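Local coordinates for protein serpin (Taeniopygia guttata, PDB 5HGC) that binds the steroid cortisol and, as a member of the serpin family, probably inhibits serine proteases, at residues Met291-Val294 and Asp295-Thr298; Tyr282-Ser285 and Asn286-Lys290. One frame throughout, in Å; residues are numbered along the deposited sequence.

Interaction 1: Met291-Val294 and Asp295-Thr298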
ATOM      1  N   MET A 291     -14.437  -5.429  -7.790  1.00 39.63           N
ATOM      2  CA  MET A 291     -14.640  -5.796  -6.375  1.00 38.55           C
ATOM      3  C   MET A 291     -15.991  -5.411  -5.825  1.00 41.11           C
ATOM      4  O   MET A 291     -16.266  -5.600  -4.623  1.00 42.93           O
ATOM      5  CB  MET A 291     -13.536  -5.274  -5.510  1.00 37.07           C
ATOM      6  CG  MET A 291     -12.254  -6.007  -5.817  1.00 39.00           C
ATOM      7  SD  MET A 291     -10.912  -5.184  -4.984  1.00 42.47           S
ATOM      8  CE  MET A 291     -11.369  -5.606  -3.270  1.00 33.33           C
ATOM      9  N   GLY A 292     -16.834  -4.891  -6.714  1.00 43.03           N
ATOM     10  CA  GLY A 292     -18.211  -4.560  -6.383  1.00 45.92           C
ATOM     11  C   GLY A 292     -18.476  -3.089  -6.096  1.00 44.84           C
ATOM     12  O   GLY A 292     -19.532  -2.758  -5.532  1.00 45.51           O
ATOM     13  N   ILE A 293     -17.536  -2.211  -6.465  1.00 41.20           N
ATOM     14  CA  ILE A 293     -17.727  -0.768  -6.263  1.00 42.72           C
ATOM     15  C   ILE A 293     -18.015  -0.203  -7.644  1.00 44.27           C
ATOM     16  O   ILE A 293     -17.094  -0.036  -8.464  1.00 44.15           O
ATOM     17  CB  ILE A 293     -16.515  -0.053  -5.625  1.00 43.21           C
ATOM     18  CG1 ILE A 293     -16.064  -0.728  -4.335  1.00 43.91           C
ATOM     19  CG2 ILE A 293     -16.883   1.384  -5.297  1.00 47.55           C
ATOM     20  CD1 ILE A 293     -14.679  -0.286  -3.885  1.00 44.40           C
ATOM     21  N   VAL A 294     -19.297   0.102  -7.891  1.00 44.77           N
ATOM     22  CA  VAL A 294     -19.800   0.301  -9.254  1.00 45.53           C
ATOM     23  C   VAL A 294     -20.380   1.685  -9.478  1.00 42.69           C
ATOM     24  O   VAL A 294     -19.884   2.416 -10.341  1.00 43.90           O
ATOM     25  CB  VAL A 294     -20.850  -0.797  -9.649  1.00 50.96           C
ATOM     26  CG1 VAL A 294     -21.553  -0.476 -10.986  1.00 45.84           C
ATOM     27  CG2 VAL A 294     -20.193  -2.186  -9.682  1.00 52.14           C
ATOM     28  N   ASP A 295     -21.436   2.000  -8.718  1.00 38.75           N
ATOM     29  CA  ASP A 295     -22.263   3.193  -8.905  1.00 39.91           C
ATOM     30  C   ASP A 295     -21.499   4.484  -8.769  1.00 40.67           C
ATOM     31  O   ASP A 295     -21.844   5.453  -9.429  1.00 42.16           O
ATOM     32  CB  ASP A 295     -23.381   3.245  -7.867  1.00 43.25           C
ATOM     33  CG  ASP A 295     -24.354   2.067  -7.961  1.00 49.33           C
ATOM     34  OD1 ASP A 295     -24.207   1.187  -8.870  1.00 50.79           O
ATOM     35  OD2 ASP A 295     -25.277   2.040  -7.091  1.00 51.62           O
ATOM     36  N   VAL A 296     -20.475   4.494  -7.904  1.00 37.88           N
ATOM     37  CA  VAL A 296     -19.647   5.672  -7.662  1.00 37.57           C
ATOM     38  C   VAL A 296     -18.959   6.153  -8.934  1.00 40.90           C
ATOM     39  O   VAL A 296     -18.643   7.343  -9.084  1.00 42.60           O
ATOM     40  CB  VAL A 296     -18.621   5.439  -6.511  1.00 35.10           C
ATOM     41  CG1 VAL A 296     -17.409   4.644  -6.966  1.00 31.28           C
ATOM     42  CG2 VAL A 296     -18.198   6.771  -5.903  1.00 31.68           C
ATOM     43  N   PHE A 297     -18.721   5.221  -9.846  1.00 41.87           N
ATOM     44  CA  PHE A 297     -18.067   5.575 -11.099  1.00 47.99           C
ATOM     45  C   PHE A 297     -19.056   5.970 -12.223  1.00 45.28           C
ATOM     46  O   PHE A 297     -18.657   6.497 -13.262  1.00 44.28           O
ATOM     47  CB  PHE A 297     -17.117   4.464 -11.508  1.00 42.73           C
ATOM     48  CG  PHE A 297     -16.068   4.163 -10.480  1.00 42.67           C
ATOM     49  CD1 PHE A 297     -15.033   5.067 -10.234  1.00 42.25           C
ATOM     50  CD2 PHE A 297     -16.096   2.951  -9.772  1.00 43.80           C
ATOM     51  CE1 PHE A 297     -14.052   4.763  -9.315  1.00 44.08           C
ATOM     52  CE2 PHE A 297     -15.112   2.638  -8.851  1.00 39.88           C
ATOM     53  CZ  PHE A 297     -14.091   3.549  -8.624  1.00 44.30           C
ATOM     54  N   THR A 298     -20.343   5.767 -11.974  1.00 39.10           N
ATOM     55  CA  THR A 298     -21.339   5.899 -13.012  1.00 45.43           C
ATOM     56  C   THR A 298     -22.250   7.087 -12.733  1.00 55.05           C
ATOM     57  O   THR A 298     -22.186   7.740 -11.667  1.00 59.21           O
ATOM     58  CB  THR A 298     -22.186   4.596 -13.158  1.00 43.75           C
ATOM     59  OG1 THR A 298     -23.031   4.406 -12.016  1.00 39.62           O
ATOM     60  CG2 THR A 298     -21.312   3.353 -13.331  1.00 39.79           C
TER
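Phe297 N reaches back to Val294 O at 3.1 Å, the i to i+3 bond that opens the short 3-10 segment Asp295-Phe297. The segment follows the Schellman motif at Gly292, where helix 285-290 ends. The packed side holds Ile293, Val296 and Phe297. The side chains of Ile293 and Val296 lie alongside each other, pointing the same way, and Ile293 CG2 touches Val296 CG1 at 3.7 Å. The same CG1 sits over the centre of the Phe297 ring, 3.5 Å above its plane, put there by a chi1 of 79° that wedges it between the backbone N and the carbonyl carbon. In the ring plane, the CE2 edge meets Ile293 O at 3.4 Å. Swapping the phenylalanine for an alanine would probably leave Val296 CG1 without the face it rests on and open a gap beside Ile293. The other side is looser and partly exposed: Val294 CG1 merely comes within 3.8 Å of Asp295 OD1. Gln60 OE1 accepts from the backbone N of both Val294 and Asp295, tying the bend to helix 55-64. Beyond the turn, the methyl CG2 of Thr298 lies 3.4 Å from Val294 O.

Interaction 2: Tyr282-Ser285 and Asn286-Lys290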
ATOM      1  N   TYR A 282      -1.407   3.489 -10.595  1.00 32.69           N
ATOM      2  CA  TYR A 282      -2.559   2.865 -11.252  1.00 36.42           C
ATOM      3  C   TYR A 282      -3.825   3.728 -11.272  1.00 36.81           C
ATOM      4  O   TYR A 282      -4.118   4.444 -10.324  1.00 36.99           O
ATOM      5  CB  TYR A 282      -2.878   1.483 -10.639  1.00 39.60           C
ATOM      6  CG  TYR A 282      -1.672   0.635 -10.346  1.00 42.60           C
ATOM      7  CD1 TYR A 282      -1.196  -0.248 -11.286  1.00 45.36           C
ATOM      8  CD2 TYR A 282      -0.998   0.736  -9.123  1.00 44.38           C
ATOM      9  CE1 TYR A 282      -0.084  -1.023 -11.036  1.00 50.95           C
ATOM     10  CE2 TYR A 282       0.125  -0.035  -8.857  1.00 50.26           C
ATOM     11  CZ  TYR A 282       0.578  -0.921  -9.822  1.00 51.93           C
ATOM     12  OH  TYR A 282       1.707  -1.680  -9.616  1.00 45.27           O
ATOM     13  N   GLU A 283      -4.575   3.648 -12.361  1.00 35.57           N
ATOM     14  CA  GLU A 283      -5.957   4.065 -12.338  1.00 35.15           C
ATOM     15  C   GLU A 283      -6.718   2.799 -11.930  1.00 35.02           C
ATOM     16  O   GLU A 283      -6.689   1.824 -12.647  1.00 42.28           O
ATOM     17  CB  GLU A 283      -6.380   4.666 -13.698  1.00 33.56           C
ATOM     18  CG  GLU A 283      -7.635   5.565 -13.707  1.00 34.90           C
ATOM     19  CD  GLU A 283      -8.926   4.856 -13.302  1.00 41.36           C
ATOM     20  OE1 GLU A 283      -9.172   3.712 -13.747  1.00 51.05           O
ATOM     21  OE2 GLU A 283      -9.723   5.421 -12.516  1.00 45.55           O
ATOM     22  N   ILE A 284      -7.372   2.816 -10.769  1.00 35.96           N
ATOM     23  CA  ILE A 284      -7.848   1.593 -10.086  1.00 35.66           C
ATOM     24  C   ILE A 284      -9.360   1.300 -10.153  1.00 41.19           C
ATOM     25  O   ILE A 284      -9.850   0.390  -9.462  1.00 43.67           O
ATOM     26  CB  ILE A 284      -7.362   1.544  -8.611  1.00 34.68           C
ATOM     27  CG1 ILE A 284      -7.760   2.809  -7.829  1.00 33.27           C
ATOM     28  CG2 ILE A 284      -5.845   1.301  -8.518  1.00 31.94           C
ATOM     29  CD1 ILE A 284      -7.650   2.637  -6.308  1.00 32.02           C
ATOM     30  N   SER A 285     -10.077   2.066 -10.985  1.00 41.86           N
ATOM     31  CA  SER A 285     -11.508   1.898 -11.244  1.00 46.87           C
ATOM     32  C   SER A 285     -11.957   0.484 -11.578  1.00 51.03           C
ATOM     33  O   SER A 285     -12.858  -0.014 -10.897  1.00 57.60           O
ATOM     34  CB  SER A 285     -11.941   2.799 -12.386  1.00 50.82           C
ATOM     35  OG  SER A 285     -12.015   4.123 -11.939  1.00 61.59           O
ATOM     36  N   ASN A 286     -11.365  -0.151 -12.610  1.00 47.94           N
ATOM     37  CA  ASN A 286     -11.796  -1.491 -13.051  1.00 51.13           C
ATOM     38  C   ASN A 286     -11.739  -2.447 -11.911  1.00 54.26           C
ATOM     39  O   ASN A 286     -12.669  -3.275 -11.736  1.00 51.37           O
ATOM     40  CB  ASN A 286     -10.856  -2.130 -14.067  1.00 60.71           C
ATOM     41  CG  ASN A 286     -10.669  -1.317 -15.293  1.00 70.11           C
ATOM     42  OD1 ASN A 286     -11.358  -0.318 -15.528  1.00 79.75           O
ATOM     43  ND2 ASN A 286      -9.704  -1.734 -16.098  1.00 74.94           N
ATOM     44  N   THR A 287     -10.608  -2.349 -11.181  1.00 44.36           N
ATOM     45  CA  THR A 287     -10.250  -3.279 -10.135  1.00 39.62           C
ATOM     46  C   THR A 287     -11.328  -3.149  -9.090  1.00 42.62           C
ATOM     47  O   THR A 287     -11.903  -4.157  -8.679  1.00 46.19           O
ATOM     48  CB  THR A 287      -8.862  -2.970  -9.551  1.00 38.45           C
ATOM     49  OG1 THR A 287      -7.905  -2.827 -10.611  1.00 34.54           O
ATOM     50  CG2 THR A 287      -8.434  -4.070  -8.613  1.00 35.39           C
ATOM     51  N   LEU A 288     -11.658  -1.906  -8.717  1.00 39.72           N
ATOM     52  CA  LEU A 288     -12.693  -1.687  -7.720  1.00 39.48           C
ATOM     53  C   LEU A 288     -14.084  -2.032  -8.252  1.00 40.69           C
ATOM     54  O   LEU A 288     -14.924  -2.515  -7.482  1.00 40.68           O
ATOM     55  CB  LEU A 288     -12.625  -0.268  -7.133  1.00 39.96           C
ATOM     56  CG  LEU A 288     -11.248   0.108  -6.569  1.00 43.67           C
ATOM     57  CD1 LEU A 288     -11.271   1.583  -6.311  1.00 39.00           C
ATOM     58  CD2 LEU A 288     -10.799  -0.658  -5.325  1.00 34.93           C
ATOM     59  N   ARG A 289     -14.341  -1.783  -9.543  1.00 43.43           N
ATOM     60  CA  ARG A 289     -15.607  -2.231 -10.173  1.00 47.38           C
ATOM     61  C   ARG A 289     -15.753  -3.747  -9.993  1.00 48.94           C
ATOM     62  O   ARG A 289     -16.771  -4.219  -9.440  1.00 47.00           O
ATOM     63  CB  ARG A 289     -15.698  -1.841 -11.639  1.00 53.47           C
ATOM     64  CG  ARG A 289     -16.343  -0.497 -11.911  1.00 65.84           C
ATOM     65  CD  ARG A 289     -16.502  -0.250 -13.417  1.00 80.70           C
ATOM     66  NE  ARG A 289     -15.221   0.011 -14.111  1.00 87.90           N
ATOM     67  CZ  ARG A 289     -14.730   1.221 -14.433  1.00 85.95           C
ATOM     68  NH1 ARG A 289     -13.544   1.315 -15.063  1.00 66.94           N
ATOM     69  NH2 ARG A 289     -15.409   2.338 -14.132  1.00 77.01           N
ATOM     70  N   LYS A 290     -14.699  -4.487 -10.378  1.00 48.59           N
ATOM     71  CA  LYS A 290     -14.645  -5.932 -10.190  1.00 43.53           C
ATOM     72  C   LYS A 290     -14.814  -6.293  -8.731  1.00 42.14           C
ATOM     73  O   LYS A 290     -15.301  -7.369  -8.444  1.00 43.71           O
ATOM     74  CB  LYS A 290     -13.363  -6.545 -10.740  1.00 45.92           C
ATOM     75  CG  LYS A 290     -13.362  -6.669 -12.236  1.00 57.21           C
ATOM     76  CD  LYS A 290     -11.953  -6.687 -12.815  1.00 71.13           C
ATOM     77  CE  LYS A 290     -12.004  -6.495 -14.335  1.00 77.61           C
ATOM     78  NZ  LYS A 290     -10.854  -5.751 -14.942  1.00 78.33           N
TER
HETATM   79  O   HOH W   1     -11.172   2.657 -16.301  1.00 50.87           O
HETATM   80  O   HOH W   2      -8.096  -0.704 -12.646  1.00 51.09           O
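Ile284 and Leu288 meet twice across the first turn of helix 285-290. Their backbones are joined by Leu288 N to Ile284 O at 3.0 Å, and their side chains cross so that the two CD1 methyls touch at 3.8 Å. Ile284 is the N-cap residue, and its chi1 of 55° sets CG1 between N and C, from where CD1 can meet the leucine. One residue on, Arg289 N bonds to Ser285 O at 2.7 Å. The arginine chain, bent at chi3, then folds its guanidinium back with one face over Ser285, NH1 standing 3.5 Å from Ser285 CB.

Around this first shell sit the groups that fix it. Asn286 OD1 accepts from Arg289 NH1 at 2.8 Å within the guanidinium plane, which holds that group's rotation. Glu283 sends its carboxylate forward: OE2 takes the Ser285 hydroxyl (OG) at 2.7 Å on its syn lone pair, and OE1 draws a weak bond from Ser285 N. A water links Glu283 O, at 2.9 Å, to Thr287 OG1, bridging the last strand residue to the helix.

Farther out, Glu283 OE2 also receives Val317 N, and Ile284 pairs by backbone bonds with Val317 of strand 316-325. Phe22 of helix 12-29 packs on Ile284, Thr287 and Leu288, while Ile42 and Phe46 of helix 39-52 cover Ile284 and Leu288 respectively, seating this strand-to-helix turn between those helices and strand 316-325.

How the interactions relate
Interaction 2 comes first along the chain and runs straight into interaction 1, so strand 265-283, helix 285-290 and the loop beyond it make one continuous path. Their centres are 9 Å apart, on the same side of the molecule's centre. The loop folds back on the helix: Ile293 N probably bonds to Leu288 O at 2.8 Å, and the Phe297 ring leans on the helix, its CE1 3.4 Å from Ser285 OG, with Phe297 CB packed near Arg289 NH2. Through Phe297, the chain that leaves this short helix of the serpin fold covers both its start at Ser285 and its Arg289 side. Neither interaction includes a residue of the cortisol pocket.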